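Local coordinates for diol-dehydratase (Roseburia inulinivorans, PDB 5I2A), which dehydrates 1,2-propanediol without vitamin B12, as a member of the glycyl radical enzyme family, at residues F338-F344 and Y818-T824; V696-V700 and S828-D832; P48-A54 and C205-S209; H59-N63 and A216-Y220. The contacts are given in a common frame with arbitrary orientation. Residues are numbered along the deposited sequence.

Contact 1 (F338-F344 and Y818-T824)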
loop_
_atom_site.group_PDB
_atom_site.type_symbol
_atom_site.label_atom_id
_atom_site.label_comp_id
_atom_site.label_asym_id
_atom_site.label_seq_id
_atom_site.Cartn_x
_atom_site.Cartn_y
_atom_site.Cartn_z
ATOM N N PHE A 338 -20.647 22.825 8.316
ATOM C CA PHE A 338 -20.638 23.156 6.896
ATOM C C PHE A 338 -22.068 23.506 6.434
ATOM O O PHE A 338 -22.545 22.985 5.438
ATOM C CB PHE A 338 -20.107 21.987 6.042
ATOM C CG PHE A 338 -18.684 21.557 6.347
ATOM C CD1 PHE A 338 -17.608 22.215 5.784
ATOM C CD2 PHE A 338 -18.437 20.455 7.160
ATOM C CE1 PHE A 338 -16.292 21.790 6.033
ATOM C CE2 PHE A 338 -17.136 20.028 7.418
ATOM C CZ PHE A 338 -16.064 20.696 6.853
ATOM N N ALA A 339 -22.750 24.368 7.168
ATOM C CA ALA A 339 -24.203 24.511 6.995
ATOM C C ALA A 339 -24.542 25.377 5.787
ATOM O O ALA A 339 -23.828 26.320 5.490
ATOM C CB ALA A 339 -24.822 25.095 8.244
ATOM N N GLY A 340 -25.637 25.060 5.105
ATOM C CA GLY A 340 -26.106 25.885 3.997
ATOM C C GLY A 340 -25.951 25.219 2.637
ATOM O O GLY A 340 -26.054 25.873 1.617
ATOM N N TYR A 341 -25.697 23.915 2.638
ATOM C CA TYR A 341 -25.571 23.129 1.407
ATOM C C TYR A 341 -24.409 23.548 0.490
ATOM O O TYR A 341 -24.416 23.207 -0.679
ATOM C CB TYR A 341 -26.866 23.191 0.590
ATOM C CG TYR A 341 -28.110 22.673 1.288
ATOM C CD1 TYR A 341 -28.286 21.323 1.519
ATOM C CD2 TYR A 341 -29.121 23.545 1.675
ATOM C CE1 TYR A 341 -29.430 20.840 2.134
ATOM C CE2 TYR A 341 -30.281 23.077 2.283
ATOM C CZ TYR A 341 -30.431 21.723 2.507
ATOM O OH TYR A 341 -31.563 21.259 3.114
ATOM N N SER A 342 -23.431 24.292 1.001
ATOM C CA SER A 342 -22.325 24.733 0.161
ATOM C C SER A 342 -21.402 23.574 -0.245
ATOM O O SER A 342 -21.244 22.586 0.488
ATOM C CB SER A 342 -21.490 25.818 0.861
ATOM O OG SER A 342 -20.588 26.400 -0.071
ATOM N N LEU A 343 -20.803 23.721 -1.421
ATOM C CA LEU A 343 -19.710 22.875 -1.881
ATOM C C LEU A 343 -18.415 23.698 -1.966
ATOM O O LEU A 343 -17.389 23.202 -2.435
ATOM C CB LEU A 343 -20.050 22.245 -3.244
ATOM C CG LEU A 343 -21.126 21.150 -3.166
ATOM C CD1 LEU A 343 -21.460 20.584 -4.550
ATOM C CD2 LEU A 343 -20.651 20.046 -2.249
ATOM N N PHE A 344 -18.499 24.959 -1.527
ATOM C CA PHE A 344 -17.345 25.852 -1.430
ATOM C C PHE A 344 -16.536 25.882 -2.727
ATOM O O PHE A 344 -15.322 25.689 -2.724
ATOM C CB PHE A 344 -16.463 25.421 -0.243
ATOM C CG PHE A 344 -17.260 25.159 1.008
ATOM C CD1 PHE A 344 -17.566 26.195 1.878
ATOM C CD2 PHE A 344 -17.776 23.890 1.267
ATOM C CE1 PHE A 344 -18.344 25.961 3.013
ATOM C CE2 PHE A 344 -18.557 23.652 2.402
ATOM C CZ PHE A 344 -18.829 24.679 3.278
ATOM N N TYR A 818 -18.018 31.759 2.563
ATOM C CA TYR A 818 -19.064 31.348 1.634
ATOM C C TYR A 818 -20.360 32.034 1.992
ATOM O O TYR A 818 -20.524 32.504 3.112
ATOM C CB TYR A 818 -19.284 29.826 1.645
ATOM C CG TYR A 818 -19.938 29.274 2.902
ATOM C CD1 TYR A 818 -19.248 29.235 4.112
ATOM C CD2 TYR A 818 -21.239 28.769 2.874
ATOM C CE1 TYR A 818 -19.830 28.699 5.267
ATOM C CE2 TYR A 818 -21.839 28.239 4.027
ATOM C CZ TYR A 818 -21.129 28.196 5.215
ATOM O OH TYR A 818 -21.705 27.674 6.354
ATOM N N SER A 819 -21.276 32.062 1.036
ATOM C CA SER A 819 -22.591 32.646 1.239
ATOM C C SER A 819 -23.634 31.549 1.244
ATOM O O SER A 819 -23.395 30.455 0.738
ATOM C CB SER A 819 -22.893 33.675 0.152
ATOM O OG SER A 819 -21.956 34.744 0.216
ATOM N N ALA A 820 -24.791 31.840 1.821
ATOM C CA ALA A 820 -25.846 30.855 1.908
ATOM C C ALA A 820 -27.215 31.525 1.993
ATOM O O ALA A 820 -27.325 32.711 2.329
ATOM C CB ALA A 820 -25.616 29.947 3.108
ATOM N N LEU A 821 -28.252 30.769 1.661
ATOM C CA LEU A 821 -29.615 31.244 1.836
ATOM C C LEU A 821 -29.927 31.264 3.335
ATOM O O LEU A 821 -29.837 30.236 4.011
ATOM C CB LEU A 821 -30.596 30.357 1.059
ATOM C CG LEU A 821 -30.525 30.550 -0.462
ATOM C CD1 LEU A 821 -31.142 29.380 -1.186
ATOM C CD2 LEU A 821 -31.236 31.859 -0.848
ATOM N N PHE A 822 -30.249 32.444 3.845
ATOM C CA PHE A 822 -30.467 32.659 5.281
ATOM C C PHE A 822 -31.502 31.724 5.883
ATOM O O PHE A 822 -31.311 31.205 6.988
ATOM C CB PHE A 822 -30.892 34.106 5.546
ATOM C CG PHE A 822 -30.959 34.466 7.010
ATOM C CD1 PHE A 822 -29.809 34.600 7.761
ATOM C CD2 PHE A 822 -32.178 34.660 7.631
ATOM C CE1 PHE A 822 -29.864 34.932 9.110
ATOM C CE2 PHE A 822 -32.245 34.996 8.972
ATOM C CZ PHE A 822 -31.088 35.129 9.715
ATOM N N THR A 823 -32.605 31.515 5.167
ATOM C CA THR A 823 -33.666 30.691 5.722
ATOM C C THR A 823 -33.377 29.195 5.547
ATOM O O THR A 823 -34.199 28.383 5.922
ATOM C CB THR A 823 -35.065 31.012 5.111
ATOM O OG1 THR A 823 -35.070 30.739 3.707
ATOM C CG2 THR A 823 -35.443 32.474 5.343
ATOM N N THR A 824 -32.225 28.825 4.982
ATOM C CA THR A 824 -31.823 27.412 5.009
ATOM C C THR A 824 -30.882 27.141 6.179
ATOM O O THR A 824 -30.420 26.023 6.364
ATOM C CB THR A 824 -31.120 26.943 3.704
ATOM O OG1 THR A 824 -29.849 27.596 3.566
ATOM C CG2 THR A 824 -31.982 27.220 2.482
HETATM O O HOH W 1 -28.162 27.756 1.146
HETATM O O HOH W 2 -22.245 28.290 -0.986
#

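Contact 2 (V696-V700 and S828-D832)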
loop_
_atom_site.group_PDB
_atom_site.type_symbol
_atom_site.label_atom_id
_atom_site.label_comp_id
_atom_site.label_asym_id
_atom_site.label_seq_id
_atom_site.Cartn_x
_atom_site.Cartn_y
_atom_site.Cartn_z
ATOM N N VAL A 696 -15.541 28.274 8.778
ATOM C CA VAL A 696 -16.713 27.792 8.042
ATOM C C VAL A 696 -17.930 28.132 8.917
ATOM O O VAL A 696 -18.037 29.272 9.344
ATOM C CB VAL A 696 -16.633 26.301 7.684
ATOM C CG1 VAL A 696 -17.572 26.002 6.501
ATOM C CG2 VAL A 696 -15.199 25.936 7.287
ATOM N N SER A 697 -18.816 27.188 9.238
ATOM C CA SER A 697 -19.874 27.530 10.191
ATOM C C SER A 697 -19.655 26.824 11.536
ATOM O O SER A 697 -20.542 26.800 12.390
ATOM C CB SER A 697 -21.268 27.190 9.630
ATOM O OG SER A 697 -21.504 25.793 9.538
ATOM N N ALA A 698 -18.454 26.291 11.726
ATOM C CA ALA A 698 -18.171 25.388 12.843
ATOM C C ALA A 698 -17.873 26.083 14.159
ATOM O O ALA A 698 -17.710 25.417 15.188
ATOM C CB ALA A 698 -17.007 24.461 12.479
ATOM N N ASN A 699 -17.802 27.414 14.146
ATOM C CA ASN A 699 -17.576 28.143 15.380
ATOM C C ASN A 699 -18.801 28.013 16.295
ATOM O O ASN A 699 -18.676 28.096 17.501
ATOM C CB ASN A 699 -17.258 29.610 15.116
ATOM C CG ASN A 699 -18.406 30.335 14.431
ATOM O OD1 ASN A 699 -18.884 29.910 13.389
ATOM N ND2 ASN A 699 -18.869 31.410 15.038
ATOM N N VAL A 700 -19.970 27.768 15.715
ATOM C CA VAL A 700 -21.169 27.544 16.527
ATOM C C VAL A 700 -21.132 26.162 17.229
ATOM O O VAL A 700 -21.166 26.118 18.448
ATOM C CB VAL A 700 -22.444 27.722 15.670
ATOM C CG1 VAL A 700 -23.685 27.289 16.436
ATOM C CG2 VAL A 700 -22.532 29.179 15.199
ATOM N N SER A 828 -29.647 28.568 15.495
ATOM C CA SER A 828 -28.414 28.875 16.215
ATOM C C SER A 828 -27.380 29.556 15.295
ATOM O O SER A 828 -26.663 30.462 15.716
ATOM C CB SER A 828 -27.833 27.609 16.862
ATOM O OG SER A 828 -27.486 26.642 15.890
ATOM N N LEU A 829 -27.306 29.137 14.040
ATOM C CA LEU A 829 -26.364 29.772 13.115
ATOM C C LEU A 829 -26.869 31.159 12.707
ATOM O O LEU A 829 -26.106 32.114 12.665
ATOM C CB LEU A 829 -26.133 28.889 11.887
ATOM C CG LEU A 829 -25.201 29.456 10.810
ATOM C CD1 LEU A 829 -23.854 29.864 11.389
ATOM C CD2 LEU A 829 -25.018 28.426 9.721
ATOM N N GLN A 830 -28.164 31.262 12.417
ATOM C CA GLN A 830 -28.778 32.566 12.158
ATOM C C GLN A 830 -28.510 33.540 13.296
ATOM O O GLN A 830 -28.143 34.683 13.060
ATOM C CB GLN A 830 -30.287 32.435 11.966
ATOM C CG GLN A 830 -30.739 31.716 10.702
ATOM C CD GLN A 830 -32.260 31.645 10.635
ATOM O OE1 GLN A 830 -32.927 31.823 11.647
ATOM N NE2 GLN A 830 -32.805 31.381 9.453
ATOM N N ASP A 831 -28.696 33.084 14.533
ATOM C CA ASP A 831 -28.452 33.948 15.687
ATOM C C ASP A 831 -26.997 34.407 15.762
ATOM O O ASP A 831 -26.729 35.535 16.148
ATOM C CB ASP A 831 -28.817 33.247 16.998
ATOM C CG ASP A 831 -30.324 33.057 17.174
ATOM O OD1 ASP A 831 -31.114 33.653 16.409
ATOM O OD2 ASP A 831 -30.705 32.324 18.107
ATOM N N ASP A 832 -26.061 33.519 15.422
ATOM C CA ASP A 832 -24.654 33.887 15.448
ATOM C C ASP A 832 -24.398 35.022 14.456
ATOM O O ASP A 832 -23.709 35.983 14.758
ATOM C CB ASP A 832 -23.752 32.687 15.130
ATOM C CG ASP A 832 -22.282 32.970 15.441
ATOM O OD1 ASP A 832 -21.991 33.391 16.572
ATOM O OD2 ASP A 832 -21.424 32.781 14.558
#

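Contact 3 (P48-A54 and C205-S209)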
loop_
_atom_site.group_PDB
_atom_site.type_symbol
_atom_site.label_atom_id
_atom_site.label_comp_id
_atom_site.label_asym_id
_atom_site.label_seq_id
_atom_site.Cartn_x
_atom_site.Cartn_y
_atom_site.Cartn_z
ATOM N N PRO A 48 -5.395 -4.348 -8.552
ATOM C CA PRO A 48 -4.830 -3.250 -7.761
ATOM C C PRO A 48 -5.876 -2.174 -7.492
ATOM O O PRO A 48 -6.728 -1.923 -8.350
ATOM C CB PRO A 48 -3.709 -2.703 -8.654
ATOM C CG PRO A 48 -3.425 -3.791 -9.637
ATOM C CD PRO A 48 -4.730 -4.467 -9.862
ATOM N N VAL A 49 -5.791 -1.556 -6.321
ATOM C CA VAL A 49 -6.757 -0.560 -5.880
ATOM C C VAL A 49 -7.026 0.522 -6.930
ATOM O O VAL A 49 -8.172 0.829 -7.227
ATOM C CB VAL A 49 -6.292 0.141 -4.589
ATOM C CG1 VAL A 49 -7.365 1.095 -4.116
ATOM C CG2 VAL A 49 -5.982 -0.879 -3.502
ATOM N N VAL A 50 -5.969 1.095 -7.489
ATOM C CA VAL A 50 -6.168 2.234 -8.356
ATOM C C VAL A 50 -6.883 1.808 -9.649
ATOM O O VAL A 50 -7.641 2.586 -10.223
ATOM C CB VAL A 50 -4.835 2.965 -8.662
ATOM C CG1 VAL A 50 -3.932 2.148 -9.589
ATOM C CG2 VAL A 50 -5.122 4.327 -9.262
ATOM N N MET A 51 -6.660 0.570 -10.088
ATOM C CA MET A 51 -7.357 0.046 -11.260
ATOM C C MET A 51 -8.828 -0.171 -10.914
ATOM O O MET A 51 -9.718 0.115 -11.719
ATOM C CB MET A 51 -6.720 -1.259 -11.754
ATOM C CG MET A 51 -7.450 -1.890 -12.945
ATOM S SD MET A 51 -7.621 -0.789 -14.372
ATOM C CE MET A 51 -5.898 -0.469 -14.775
ATOM N N ARG A 52 -9.086 -0.643 -9.704
ATOM C CA ARG A 52 -10.465 -0.820 -9.272
ATOM C C ARG A 52 -11.201 0.526 -9.220
ATOM O O ARG A 52 -12.380 0.585 -9.575
ATOM C CB ARG A 52 -10.527 -1.517 -7.917
ATOM C CG ARG A 52 -9.879 -2.920 -7.927
ATOM C CD ARG A 52 -10.046 -3.616 -6.587
ATOM N NE ARG A 52 -11.414 -4.069 -6.359
ATOM C CZ ARG A 52 -11.891 -4.424 -5.169
ATOM N NH1 ARG A 52 -11.121 -4.355 -4.093
ATOM N NH2 ARG A 52 -13.142 -4.840 -5.049
ATOM N N LYS A 53 -10.512 1.592 -8.800
ATOM C CA LYS A 53 -11.137 2.931 -8.740
ATOM C C LYS A 53 -11.476 3.433 -10.148
ATOM O O LYS A 53 -12.533 4.019 -10.367
ATOM C CB LYS A 53 -10.224 3.962 -8.050
ATOM C CG LYS A 53 -9.831 3.661 -6.612
ATOM C CD LYS A 53 -10.973 3.821 -5.662
ATOM C CE LYS A 53 -11.378 5.288 -5.563
ATOM N NZ LYS A 53 -12.637 5.407 -4.822
ATOM N N ALA A 54 -10.557 3.211 -11.086
ATOM C CA ALA A 54 -10.749 3.615 -12.478
ATOM C C ALA A 54 -11.938 2.887 -13.078
ATOM O O ALA A 54 -12.790 3.508 -13.715
ATOM C CB ALA A 54 -9.501 3.351 -13.303
ATOM N N CYS A 205 0.191 0.592 -14.009
ATOM C CA CYS A 205 -1.193 0.433 -13.573
ATOM C C CYS A 205 -1.876 1.810 -13.399
ATOM O O CYS A 205 -3.011 2.000 -13.815
ATOM C CB CYS A 205 -1.278 -0.363 -12.271
ATOM S SG CYS A 205 -2.970 -0.827 -11.791
ATOM N N PHE A 206 -1.183 2.751 -12.769
ATOM C CA PHE A 206 -1.723 4.095 -12.553
ATOM C C PHE A 206 -1.978 4.800 -13.886
ATOM O O PHE A 206 -3.041 5.374 -14.092
ATOM C CB PHE A 206 -0.773 4.924 -11.683
ATOM C CG PHE A 206 -1.178 6.357 -11.540
ATOM C CD1 PHE A 206 -2.296 6.710 -10.802
ATOM C CD2 PHE A 206 -0.440 7.360 -12.151
ATOM C CE1 PHE A 206 -2.672 8.042 -10.678
ATOM C CE2 PHE A 206 -0.807 8.690 -12.022
ATOM C CZ PHE A 206 -1.928 9.030 -11.290
ATOM N N LEU A 207 -1.006 4.734 -14.793
ATOM C CA LEU A 207 -1.158 5.343 -16.114
ATOM C C LEU A 207 -2.323 4.702 -16.894
ATOM O O LEU A 207 -3.095 5.414 -17.518
ATOM C CB LEU A 207 0.153 5.258 -16.911
ATOM C CG LEU A 207 1.338 6.050 -16.321
ATOM C CD1 LEU A 207 2.606 5.924 -17.154
ATOM C CD2 LEU A 207 0.981 7.526 -16.143
ATOM N N GLU A 208 -2.470 3.377 -16.845
ATOM C CA GLU A 208 -3.597 2.732 -17.527
ATOM C C GLU A 208 -4.914 3.176 -16.916
ATOM O O GLU A 208 -5.902 3.345 -17.621
ATOM C CB GLU A 208 -3.517 1.205 -17.461
ATOM C CG GLU A 208 -2.268 0.595 -18.059
ATOM C CD GLU A 208 -2.349 0.395 -19.556
ATOM O OE1 GLU A 208 -3.290 0.926 -20.194
ATOM O OE2 GLU A 208 -1.465 -0.313 -20.092
ATOM N N SER A 209 -4.919 3.336 -15.595
ATOM C CA SER A 209 -6.094 3.811 -14.871
ATOM C C SER A 209 -6.529 5.203 -15.328
ATOM O O SER A 209 -7.717 5.493 -15.398
ATOM C CB SER A 209 -5.823 3.838 -13.367
ATOM O OG SER A 209 -5.641 2.524 -12.884
#

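Contact 4 (H59-N63 and A216-Y220)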
loop_
_atom_site.group_PDB
_atom_site.type_symbol
_atom_site.label_atom_id
_atom_site.label_comp_id
_atom_site.label_asym_id
_atom_site.label_seq_id
_atom_site.Cartn_x
_atom_site.Cartn_y
_atom_site.Cartn_z
ATOM N N HIS A 59 -17.583 2.567 -14.579
ATOM C CA HIS A 59 -18.881 1.922 -14.472
ATOM C C HIS A 59 -19.953 2.912 -14.026
ATOM O O HIS A 59 -21.090 2.846 -14.484
ATOM C CB HIS A 59 -18.823 0.754 -13.502
ATOM C CG HIS A 59 -20.013 -0.150 -13.572
ATOM N ND1 HIS A 59 -20.344 -0.856 -14.706
ATOM C CD2 HIS A 59 -20.928 -0.490 -12.635
ATOM C CE1 HIS A 59 -21.424 -1.580 -14.471
ATOM N NE2 HIS A 59 -21.793 -1.379 -13.219
ATOM N N ILE A 60 -19.587 3.817 -13.124
ATOM C CA ILE A 60 -20.507 4.840 -12.665
ATOM C C ILE A 60 -20.879 5.774 -13.828
ATOM O O ILE A 60 -22.046 6.029 -14.055
ATOM C CB ILE A 60 -19.920 5.657 -11.487
ATOM C CG1 ILE A 60 -19.790 4.791 -10.240
ATOM C CG2 ILE A 60 -20.793 6.857 -11.178
ATOM C CD1 ILE A 60 -18.759 5.281 -9.262
ATOM N N LEU A 61 -19.901 6.255 -14.586
ATOM C CA LEU A 61 -20.205 7.237 -15.612
ATOM C C LEU A 61 -20.956 6.605 -16.793
ATOM O O LEU A 61 -21.710 7.284 -17.478
ATOM C CB LEU A 61 -18.933 7.938 -16.097
ATOM C CG LEU A 61 -18.239 8.869 -15.092
ATOM C CD1 LEU A 61 -17.101 9.626 -15.760
ATOM C CD2 LEU A 61 -19.211 9.841 -14.435
ATOM N N LYS A 62 -20.764 5.308 -17.019
ATOM C CA LYS A 62 -21.481 4.625 -18.093
ATOM C C LYS A 62 -22.959 4.473 -17.760
ATOM O O LYS A 62 -23.794 4.544 -18.643
ATOM C CB LYS A 62 -20.876 3.248 -18.380
ATOM C CG LYS A 62 -19.739 3.277 -19.382
ATOM C CD LYS A 62 -18.911 1.987 -19.377
ATOM C CE LYS A 62 -19.744 0.756 -19.721
ATOM N NZ LYS A 62 -18.981 -0.513 -19.475
ATOM N N ASN A 63 -23.284 4.295 -16.484
ATOM C CA ASN A 63 -24.634 3.875 -16.109
ATOM C C ASN A 63 -25.453 4.820 -15.247
ATOM O O ASN A 63 -26.654 4.626 -15.101
ATOM C CB ASN A 63 -24.562 2.516 -15.398
ATOM C CG ASN A 63 -23.994 1.428 -16.303
ATOM O OD1 ASN A 63 -24.659 0.980 -17.223
ATOM N ND2 ASN A 63 -22.755 1.025 -16.056
ATOM N N ALA A 216 -13.869 7.203 -19.745
ATOM C CA ALA A 216 -15.139 7.220 -19.027
ATOM C C ALA A 216 -15.832 8.596 -19.091
ATOM O O ALA A 216 -17.041 8.690 -19.248
ATOM C CB ALA A 216 -14.925 6.813 -17.581
ATOM N N VAL A 217 -15.059 9.661 -18.952
ATOM C CA VAL A 217 -15.629 10.998 -18.996
ATOM C C VAL A 217 -16.075 11.328 -20.430
ATOM O O VAL A 217 -17.095 11.969 -20.635
ATOM C CB VAL A 217 -14.630 12.050 -18.497
ATOM C CG1 VAL A 217 -15.217 13.457 -18.614
ATOM C CG2 VAL A 217 -14.209 11.745 -17.047
ATOM N N ILE A 218 -15.303 10.884 -21.415
ATOM C CA ILE A 218 -15.654 11.097 -22.807
ATOM C C ILE A 218 -16.964 10.391 -23.095
ATOM O O ILE A 218 -17.886 10.971 -23.674
ATOM C CB ILE A 218 -14.564 10.592 -23.754
ATOM C CG1 ILE A 218 -13.312 11.453 -23.591
ATOM C CG2 ILE A 218 -15.074 10.591 -25.202
ATOM C CD1 ILE A 218 -12.071 10.922 -24.282
ATOM N N THR A 219 -17.042 9.146 -22.643
ATOM C CA THR A 219 -18.268 8.373 -22.714
ATOM C C THR A 219 -19.433 9.126 -22.088
ATOM O O THR A 219 -20.539 9.154 -22.640
ATOM C CB THR A 219 -18.113 7.024 -22.004
ATOM O OG1 THR A 219 -17.191 6.209 -22.735
ATOM C CG2 THR A 219 -19.461 6.312 -21.902
ATOM N N TYR A 220 -19.182 9.728 -20.930
ATOM C CA TYR A 220 -20.231 10.422 -20.195
ATOM C C TYR A 220 -20.803 11.571 -21.032
ATOM O O TYR A 220 -22.011 11.700 -21.177
ATOM C CB TYR A 220 -19.696 10.954 -18.858
ATOM C CG TYR A 220 -20.769 11.478 -17.933
ATOM C CD1 TYR A 220 -21.741 10.636 -17.432
ATOM C CD2 TYR A 220 -20.792 12.812 -17.547
ATOM C CE1 TYR A 220 -22.721 11.102 -16.574
ATOM C CE2 TYR A 220 -21.759 13.287 -16.689
ATOM C CZ TYR A 220 -22.725 12.431 -16.212
ATOM O OH TYR A 220 -23.698 12.904 -15.375
#

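Contact 1 (F338-F344 and Y818-T824)
A buried contact between the irregular loop 338-344, which leads into strand 346-350 of a mixed sheet, and residues 818-824, a short strand ending in a 3-10 turn, illustrates how the Gly loop of a glycyl radical enzyme is held: the latter residues follow directly on Gly817, the predicted radical site (unmodified here). Tyr818 is the main bridging side chain. Tyr818 OH donates a hydrogen bond to Ala339 O (2.7 Å), while its ring receives the edge of Phe344 on one face in a T-shaped stack, with centroids 4.9 Å apart and planes at 69°. Ser342 CB adds a packing contact to Tyr818 CD2 at 3.6 Å. The loop comes closest to strand 819-821 at Gly340, whose CA lies 4.2 Å from Ala820 CB; a side chain here would clash with that methyl, and the backbone angles themselves also call for glycine. Nearby, the ring edge of Tyr341 meets Thr824 CB, while the Tyr341 hydroxyl bonds to Pro110 O. Two waters bridge the segments. One pairs with Ser342 OG (2.7 Å) and donates to Ser819 O (3.0 Å). The other donates to Gly340 O (2.9 Å) and Thr824 OG1 (3.0 Å) and accepts from Leu821 N (3.1 Å).

Contact 2 (V696-V700 and S828-D832)
The interface combines one hydrogen bond with an apolar patch. The direct hydrogen bond between the segments runs from Asn699 ND2 to Asp832 OD2 (2.9 Å, with an N-H...O angle of 158°). Neither group depends on that bond alone: Asn699 ND2 also reaches the carbonyl of Val719, and Asp832 OD1 forms a salt bridge with Lys835 one turn further on. The bond thus belongs to a small polar cluster in which a carboxylate is shared between an amide and an ammonium group. Helix 827-835, which follows strand 819-821, is the C-terminal helix of this glycyl radical enzyme fold, laid here against the loop leading into helix 699-703 and the start of that helix, in the pyruvate formate-lyase-like part of the chain 128 residues earlier. Apolar contact centres on Val700, whose CB points at the helix: Val700 CG2 meets Asp832 CB at 3.7 Å and Leu829 CD1 at 4.1 Å. Val700 CG1 makes a van der Waals contact, 3.9 Å, with OG of the more exposed Ser828. Deeper in, Leu829 extends CD2 to within 3.9 Å of Ser697 CB, while the Ser697 hydroxyl turns to other partners, Glu336 O and Ala339 N.

Contact 3 (P48-A54 and C205-S209)
Cys205 points its thiol into a pocket made by the side chains of Pro48, Val50 and Met51, at the start of the other helix: SG lies 3.7 Å from Pro48 CG, 3.8 Å from Val50 CG1 and 3.8 Å from Met51 CB. Pro48 sits at the N-cap of helix 49-63, and Tyr140 of the second subunit packs on both Pro48 and Cys205, so this end of the helix pair meets the dimer partner. Over these turns the axes of 49-54 and 205-209 are nearly parallel (5°), approaching to 8.8 Å, in the helical N-terminal part of the pyruvate formate-lyase-like region. Val50 CG2 also touches the edge of the Phe206 ring (CD1, 4.0 Å). A turn later small residues take over: Ala54 CB is 3.7 Å from Ser209 CB, and their CA atoms are only 5.2 Å apart. The Ser209 hydroxyl, though deep in the interface, gives its hydrogen to Cys205 O of its own helix (Ser209 OG to O, 2.8 Å). With that polar group satisfied internally, these two segments meet by van der Waals fit.

Contact 4 (H59-N63 and A216-Y220)
The two segments are helical and nearly parallel, their axes 9° apart in direction and 8.5 Å apart at closest approach, with the CA atoms of Leu61 and Tyr220 5.6 Å from each other. Here the last turn of helix 49-63 lies along the middle of the long helix 200-233, a lateral pairing within an all-helical part of the pyruvate formate-lyase-like fold. Leu61 is the central side chain. Leu61 CD1 rests 4.0 Å from Ala216 CB and 3.8 Å from Val217 CG2, while Leu61 CD2 sits over the face of the Tyr220 ring, 4.2 Å from the centroid and 19° off the normal, a CH-pi contact. The Tyr220 hydroxyl hydrogen-bonds with that of Tyr224, and Ile278 of helix 262-279 packs on Leu61 as well. Towards solvent, the aliphatic part of Lys62 brushes Thr219, with Lys62 CG 4.0 Å from Thr219 CG2. The helix end is tied within its own turn by Asn63 ND2, which donates to His59 O (2.9 Å). Leu61 O accepts a hydrogen bond from Arg223 NH1. The chemistry implies that the segments meet by apolar and CH-pi contact around one leucine, and that the Tyr220 hydroxyl and Leu61 O take partners outside them.

In the fold
Set side by side, the four contacts illustrate how chemistry follows position. Contacts 1 and 2 have their centres 10 and 14 Å from the chain's centre and touch each other: Ser697 OG pairs with Ala339 N and Gln830 NE2 with Phe822 O, so the strand and the helix after the predicted radical site are linked by two probable hydrogen bonds. Each has one direct hydrogen bond across it, and contact 1 adds bridging waters. Contacts 3 and 4 lie 28 to 29 Å from the chain's centre, yet most of their touching residues are buried. They join the same two helices, 49-63 and 200-233, with centres 16 Å apart. These depend on apolar fit; contact 3 alone also meets the second subunit.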